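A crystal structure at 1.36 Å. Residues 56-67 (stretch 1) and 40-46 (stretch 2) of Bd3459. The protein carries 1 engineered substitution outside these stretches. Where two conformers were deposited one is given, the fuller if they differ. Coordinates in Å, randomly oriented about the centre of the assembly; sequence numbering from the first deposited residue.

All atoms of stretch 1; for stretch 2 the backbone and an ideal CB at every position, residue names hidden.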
ATOM      1  N   ILE A  56     -12.287  14.788  20.515  1.00 26.88           N
ATOM      2  CA  ILE A  56     -11.506  13.587  20.193  1.00 24.75           C
ATOM      3  C   ILE A  56     -11.208  12.797  21.466  1.00 25.32           C
ATOM      4  O   ILE A  56     -10.757  13.371  22.467  1.00 28.35           O
ATOM      5  CB  ILE A  56     -10.221  13.967  19.465  1.00 25.45           C
ATOM      6  CG1 ILE A  56     -10.574  14.668  18.147  1.00 26.70           C
ATOM      7  CG2 ILE A  56      -9.335  12.746  19.222  1.00 25.86           C
ATOM      8  CD1 ILE A  56      -9.411  15.395  17.497  1.00 27.70           C
ATOM      9  N   GLN A  57     -11.464  11.487  21.429  1.00 24.78           N
ATOM     10  CA  GLN A  57     -11.249  10.592  22.561  1.00 26.50           C
ATOM     11  C   GLN A  57      -9.902   9.902  22.371  1.00 24.58           C
ATOM     12  O   GLN A  57      -9.576   9.481  21.278  1.00 26.32           O
ATOM     13  CB  GLN A  57     -12.339   9.507  22.588  1.00 28.69           C
ATOM     14  CG  GLN A  57     -13.765  10.040  22.574  1.00 32.71           C
ATOM     15  CD  GLN A  57     -13.997  11.029  23.674  1.00 37.40           C
ATOM     16  OE1 GLN A  57     -13.628  10.775  24.822  1.00 39.59           O
ATOM     17  NE2 GLN A  57     -14.588  12.177  23.337  1.00 41.90           N
ATOM     18  N   GLY A  58      -9.145   9.734  23.443  1.00 24.66           N
ATOM     19  CA  GLY A  58      -7.932   8.937  23.369  1.00 28.44           C
ATOM     20  C   GLY A  58      -7.069   9.239  24.549  1.00 26.81           C
ATOM     21  O   GLY A  58      -7.483   9.970  25.445  1.00 29.25           O
ATOM     22  N   ASP A  59      -5.862   8.684  24.521  1.00 26.18           N
ATOM     23  CA  ASP A  59      -4.921   8.817  25.627  1.00 25.19           C
ATOM     24  C   ASP A  59      -4.258  10.207  25.754  1.00 25.56           C
ATOM     25  O   ASP A  59      -4.447  11.071  24.919  1.00 24.84           O
ATOM     26  CB  ASP A  59      -3.865   7.691  25.557  1.00 25.66           C
ATOM     27  CG  ASP A  59      -3.102   7.685  24.257  1.00 23.09           C
ATOM     28  OD1 ASP A  59      -2.474   8.732  23.936  1.00 25.98           O
ATOM     29  OD2 ASP A  59      -3.115   6.625  23.552  1.00 23.53           O
ATOM     30  N   ASP A  60      -3.464  10.399  26.821  1.00 25.26           N
ATOM     31  CA  ASP A  60      -2.782  11.696  27.062  1.00 25.43           C
ATOM     32  C   ASP A  60      -1.707  12.054  26.081  1.00 24.20           C
ATOM     33  O   ASP A  60      -1.267  13.211  26.084  1.00 29.42           O
ATOM     34  CB  ASP A  60      -2.171  11.773  28.455  1.00 26.76           C
ATOM     35  CG  ASP A  60      -3.185  11.906  29.527  1.00 31.75           C
ATOM     36  OD1 ASP A  60      -4.405  12.095  29.273  1.00 32.64           O
ATOM     37  OD2 ASP A  60      -2.714  11.826  30.662  1.00 34.38           O
ATOM     38  N   ASN A  61      -1.310  11.100  25.217  1.00 21.90           N
ATOM     39  CA  ASN A  61      -0.335  11.406  24.206  1.00 22.02           C
ATOM     40  C   ASN A  61      -0.966  11.749  22.898  1.00 20.16           C
ATOM     41  O   ASN A  61      -0.252  11.916  21.938  1.00 21.38           O
ATOM     42  CB  ASN A  61       0.666  10.269  24.101  1.00 22.95           C
ATOM     43  CG  ASN A  61       1.358  10.058  25.402  1.00 28.85           C
ATOM     44  OD1 ASN A  61       0.963   9.199  26.166  1.00 34.81           O
ATOM     45  ND2 ASN A  61       2.250  10.981  25.750  1.00 29.28           N
ATOM     46  N   LYS A  62      -2.297  11.958  22.872  1.00 19.87           N
ATOM     47  CA  LYS A  62      -2.983  12.236  21.591  1.00 20.17           C
ATOM     48  C   LYS A  62      -2.609  13.580  20.952  1.00 19.95           C
ATOM     49  O   LYS A  62      -2.889  13.808  19.775  1.00 19.95           O
ATOM     50  CB  LYS A  62      -4.508  12.090  21.727  1.00 22.26           C
ATOM     51  CG  LYS A  62      -5.200  13.109  22.623  1.00 25.07           C
ATOM     52  CD  LYS A  62      -6.673  12.723  22.787  1.00 27.73           C
ATOM     53  CE  LYS A  62      -7.371  13.502  23.869  1.00 31.21           C
ATOM     54  NZ  LYS A  62      -6.853  13.152  25.219  1.00 34.90           N
ATOM     55  N   ASP A  63      -2.023  14.478  21.755  1.00 20.98           N
ATOM     56  CA  ASP A  63      -1.554  15.779  21.264  0.50 22.15           C
ATOM     57  C   ASP A  63      -0.015  15.883  21.140  1.00 22.35           C
ATOM     58  O   ASP A  63       0.543  17.002  21.031  1.00 25.11           O
ATOM     59  CB  ASP A  63      -2.117  16.893  22.164  0.50 24.10           C
ATOM     60  CG  ASP A  63      -1.682  16.746  23.628  0.50 28.49           C
ATOM     61  OD1 ASP A  63      -1.402  15.598  24.079  0.50 28.96           O
ATOM     62  OD2 ASP A  63      -1.639  17.779  24.337  0.50 35.40           O
ATOM     63  N   ASP A  64       0.671  14.728  21.117  1.00 21.89           N
ATOM     64  CA  ASP A  64       2.130  14.678  20.937  1.00 22.38           C
ATOM     65  C   ASP A  64       2.467  14.196  19.525  1.00 19.81           C
ATOM     66  O   ASP A  64       1.789  13.290  18.983  1.00 19.41           O
ATOM     67  CB  ASP A  64       2.746  13.699  21.932  1.00 24.26           C
ATOM     68  CG  ASP A  64       2.584  14.134  23.368  1.00 27.70           C
ATOM     69  OD1 ASP A  64       2.380  15.327  23.596  1.00 32.84           O
ATOM     70  OD2 ASP A  64       2.666  13.277  24.248  1.00 33.93           O
ATOM     71  N   LYS A  65       3.506  14.776  18.913  1.00 20.05           N
ATOM     72  CA  LYS A  65       3.889  14.354  17.554  1.00 18.47           C
ATOM     73  C   LYS A  65       4.630  13.018  17.571  1.00 19.28           C
ATOM     74  O   LYS A  65       5.523  12.822  18.399  1.00 19.41           O
ATOM     75  CB  LYS A  65       4.774  15.367  16.822  1.00 20.58           C
ATOM     76  CG  LYS A  65       4.072  16.680  16.486  1.00 22.89           C
ATOM     77  CD  LYS A  65       4.911  17.512  15.508  1.00 24.97           C
ATOM     78  CE  LYS A  65       6.141  18.119  16.136  1.00 27.66           C
ATOM     79  NZ  LYS A  65       7.061  18.753  15.148  1.00 27.04           N
ATOM     80  N   PHE A  66       4.275  12.127  16.629  1.00 17.58           N
ATOM     81  CA  PHE A  66       4.982  10.851  16.414  1.00 17.85           C
ATOM     82  C   PHE A  66       5.176  10.617  14.924  1.00 17.21           C
ATOM     83  O   PHE A  66       4.439  11.192  14.105  1.00 16.83           O
ATOM     84  CB  PHE A  66       4.214   9.677  17.005  1.00 17.63           C
ATOM     85  CG  PHE A  66       4.047   9.757  18.484  1.00 18.22           C
ATOM     86  CD1 PHE A  66       5.149   9.565  19.314  1.00 18.27           C
ATOM     87  CD2 PHE A  66       2.824  10.108  19.049  1.00 17.86           C
ATOM     88  CE1 PHE A  66       5.018   9.637  20.672  1.00 18.91           C
ATOM     89  CE2 PHE A  66       2.697  10.182  20.414  1.00 18.14           C
ATOM     90  CZ  PHE A  66       3.788   9.962  21.225  1.00 17.97           C
ATOM     91  N   PRO A  67       6.139   9.760  14.556  1.00 16.40           N
ATOM     92  CA  PRO A  67       6.286   9.404  13.145  1.00 16.50           C
ATOM     93  C   PRO A  67       5.032   8.740  12.584  1.00 15.50           C
ATOM     94  O   PRO A  67       4.454   7.882  13.245  1.00 15.96           O
ATOM     95  CB  PRO A  67       7.457   8.442  13.142  1.00 17.00           C
ATOM     96  CG  PRO A  67       8.213   8.711  14.391  1.00 19.50           C
ATOM     97  CD  PRO A  67       7.172   9.121  15.395  1.00 18.11           C
ATOM     98  N   UNK A  40       5.536  -0.738  21.592  1.00 17.04           N
ATOM     99  CA  UNK A  40       4.530  -0.201  22.515  1.00 17.65           C
ATOM    100  C   UNK A  40       3.769   0.895  21.832  1.00 16.46           C
ATOM    101  O   UNK A  40       4.193   1.403  20.806  1.00 17.17           O
ATOM    102  CB  UNK A  40       5.169   0.318  23.805  1.00 17.65           C
ATOM    103  N   UNK A  41       2.622   1.235  22.404  1.00 17.75           N
ATOM    104  CA  UNK A  41       1.770   2.279  21.881  1.00 16.94           C
ATOM    105  C   UNK A  41       2.377   3.657  22.109  1.00 16.48           C
ATOM    106  O   UNK A  41       2.817   3.974  23.197  1.00 18.76           O
ATOM    107  CB  UNK A  41       0.383   2.198  22.522  1.00 16.94           C
ATOM    108  N   UNK A  42       2.391   4.481  21.061  1.00 16.05           N
ATOM    109  CA  UNK A  42       2.641   5.919  21.220  1.00 17.19           C
ATOM    110  C   UNK A  42       1.324   6.600  21.563  1.00 17.16           C
ATOM    111  O   UNK A  42       1.205   7.221  22.607  1.00 19.85           O
ATOM    112  CB  UNK A  42       3.255   6.524  19.956  1.00 17.19           C
ATOM    113  N   UNK A  43       0.328   6.474  20.689  1.00 16.70           N
ATOM    114  CA  UNK A  43      -1.006   7.003  20.970  1.00 17.33           C
ATOM    115  C   UNK A  43      -2.072   6.370  20.112  1.00 16.76           C
ATOM    116  O   UNK A  43      -1.822   6.050  18.964  1.00 16.38           O
ATOM    117  CB  UNK A  43      -1.027   8.520  20.769  1.00 17.33           C
ATOM    118  N   UNK A  44      -3.281   6.253  20.677  1.00 16.33           N
ATOM    119  CA  UNK A  44      -4.485   5.906  19.929  1.00 16.72           C
ATOM    120  C   UNK A  44      -5.574   6.870  20.280  1.00 18.10           C
ATOM    121  O   UNK A  44      -5.778   7.230  21.448  1.00 19.95           O
ATOM    122  CB  UNK A  44      -4.929   4.469  20.210  1.00 16.72           C
ATOM    123  N   UNK A  45      -6.322   7.241  19.265  1.00 17.82           N
ATOM    124  CA  UNK A  45      -7.441   8.152  19.462  1.00 20.28           C
ATOM    125  C   UNK A  45      -8.585   7.757  18.501  1.00 17.98           C
ATOM    126  O   UNK A  45      -8.384   7.032  17.526  1.00 17.39           O
ATOM    127  CB  UNK A  45      -7.005   9.601  19.235  1.00 20.28           C
ATOM    128  N   UNK A  46      -9.782   8.238  18.789  1.00 18.21           N
ATOM    129  CA  UNK A  46     -10.941   7.969  17.968  1.00 18.78           C
ATOM    130  C   UNK A  46     -12.014   9.047  18.141  1.00 18.35           C
ATOM    131  O   UNK A  46     -12.006   9.773  19.125  1.00 20.93           O
ATOM    132  CB  UNK A  46     -11.513   6.591  18.307  1.00 18.78           C
TER

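Position 40 lies beyond the reach of stretch 1, with no atom of it within 5.5 Å of the ideal CB, so this contact sets no preference. The deposited residue is Y40, which makes no contact here.

Position 41 is almost as free. Its CA-to-CB bond points sideways, and a longer side chain, polar or apolar, could come back toward D59. The residue is L41, whose CD2 ends 3.8 Å from D59 OD2.

At position 42 the chain turns a corner, with phi/psi of -85/-59, and CA-to-CB points toward the ring of F66, the ideal CB only 3.6 Å from F66 CG. A ring face so close favours a compact side chain laid over it; Asn, Asp, Ser or a small aliphatic would all suit. The residue is N42. Its CB sits 3.4 Å from the centroid of the F66 ring, 2° off the normal, a CH-pi contact. N42 ND2 donates to water 1 (3.0 Å to its O), which in turn donates to P67 O, 3.0 Å from the water O.

Position 43 points toward stretch 1, its ideal CB 3.5 Å from D59 OD1, 3.7 Å from N61 O and 4.1 Å from F66 CE2. The space is tight and rich in acceptors, so a small donor is favoured: Ser first, Thr perhaps; Ala would fit but would not supply a side-chain donor to OD1. The residue is S43, and its OG donates to D59 OD1 at 2.8 Å. The same OD1 receives N61 N at 2.9 Å, so the serine joins a carboxylate already bonded within the D59-K62 turn.

At position 44 CA-to-CB runs sideways, and the backbone does the work: the N of 44 donates to D59 OD2 (2.9 Å), while D59 N returns a weak bond to the O of 44 (3.4 Å). Many side chains would serve. The residue is M44, extended with all three chi angles t, its end leading away.

Position 45 pairs with G58, CA to CA 4.0 Å. Its ideal CB is 3.3 Å from Q57 O and 3.9 Å from I56 CG2, which suits Ala, Ser or Cys. The residue is C45; its CB packs 3.9 Å from I56 CG2, and it is covalently bonded to a group elsewhere in the structure.

Position 46 shares a sheet face with Q57; its N donates to Q57 O (2.8 Å) and Q57 N to its O (2.9 Å). A flat or long side chain could cover the glutamine's methylenes. The residue is H46, with Q57 CB 3.7 Å from its ring centroid, over the face.

Stretch 2, residues 40-46: YLNSMCH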
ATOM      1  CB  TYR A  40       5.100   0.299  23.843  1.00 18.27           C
ATOM      2  CG  TYR A  40       6.303   1.153  23.717  1.00 18.70           C
ATOM      3  CD1 TYR A  40       6.218   2.532  23.368  1.00 20.28           C
ATOM      4  CD2 TYR A  40       7.546   0.613  23.950  1.00 21.99           C
ATOM      5  CE1 TYR A  40       7.393   3.302  23.265  1.00 21.92           C
ATOM      6  CE2 TYR A  40       8.676   1.371  23.838  1.00 22.80           C
ATOM      7  CZ  TYR A  40       8.610   2.693  23.491  1.00 23.48           C
ATOM      8  OH  TYR A  40       9.783   3.396  23.372  1.00 28.24           O
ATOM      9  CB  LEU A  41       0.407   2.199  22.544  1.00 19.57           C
ATOM     10  CG  LEU A  41      -0.647   3.175  22.031  1.00 19.64           C
ATOM     11  CD1 LEU A  41      -1.027   2.957  20.564  1.00 19.65           C
ATOM     12  CD2 LEU A  41      -1.871   3.073  22.925  1.00 23.02           C
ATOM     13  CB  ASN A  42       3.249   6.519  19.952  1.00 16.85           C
ATOM     14  CG  ASN A  42       4.716   6.217  19.801  1.00 17.30           C
ATOM     15  OD1 ASN A  42       5.412   6.021  20.797  1.00 19.09           O
ATOM     16  ND2 ASN A  42       5.200   6.160  18.540  1.00 16.63           N
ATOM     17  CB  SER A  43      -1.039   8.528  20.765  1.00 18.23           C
ATOM     18  OG  SER A  43      -2.257   9.105  21.169  1.00 21.38           O
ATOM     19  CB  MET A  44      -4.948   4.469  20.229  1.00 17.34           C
ATOM     20  CG  MET A  44      -6.208   4.064  19.494  1.00 17.76           C
ATOM     21  SD  MET A  44      -6.581   2.316  19.693  1.00 20.56           S
ATOM     22  CE  MET A  44      -8.020   2.162  18.644  1.00 21.00           C
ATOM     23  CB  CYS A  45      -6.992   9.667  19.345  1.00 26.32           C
ATOM     24  SG  CYS A  45      -6.177  10.010  17.763  1.00 30.99           S
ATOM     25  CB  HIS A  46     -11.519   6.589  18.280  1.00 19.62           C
ATOM     26  CG  HIS A  46     -12.170   6.471  19.613  1.00 23.70           C
ATOM     27  ND1 HIS A  46     -11.481   6.180  20.760  1.00 26.83           N
ATOM     28  CD2 HIS A  46     -13.466   6.631  19.978  1.00 25.75           C
ATOM     29  CE1 HIS A  46     -12.325   6.115  21.772  1.00 28.07           C
ATOM     30  NE2 HIS A  46     -13.535   6.402  21.328  1.00 28.41           N
TER
HETATM   31  O   HOH W   1       4.089   6.267  15.792  1.00 17.17           O
HETATM   32  O   HOH W   2      -0.200   6.220  25.014  1.00 43.69           O
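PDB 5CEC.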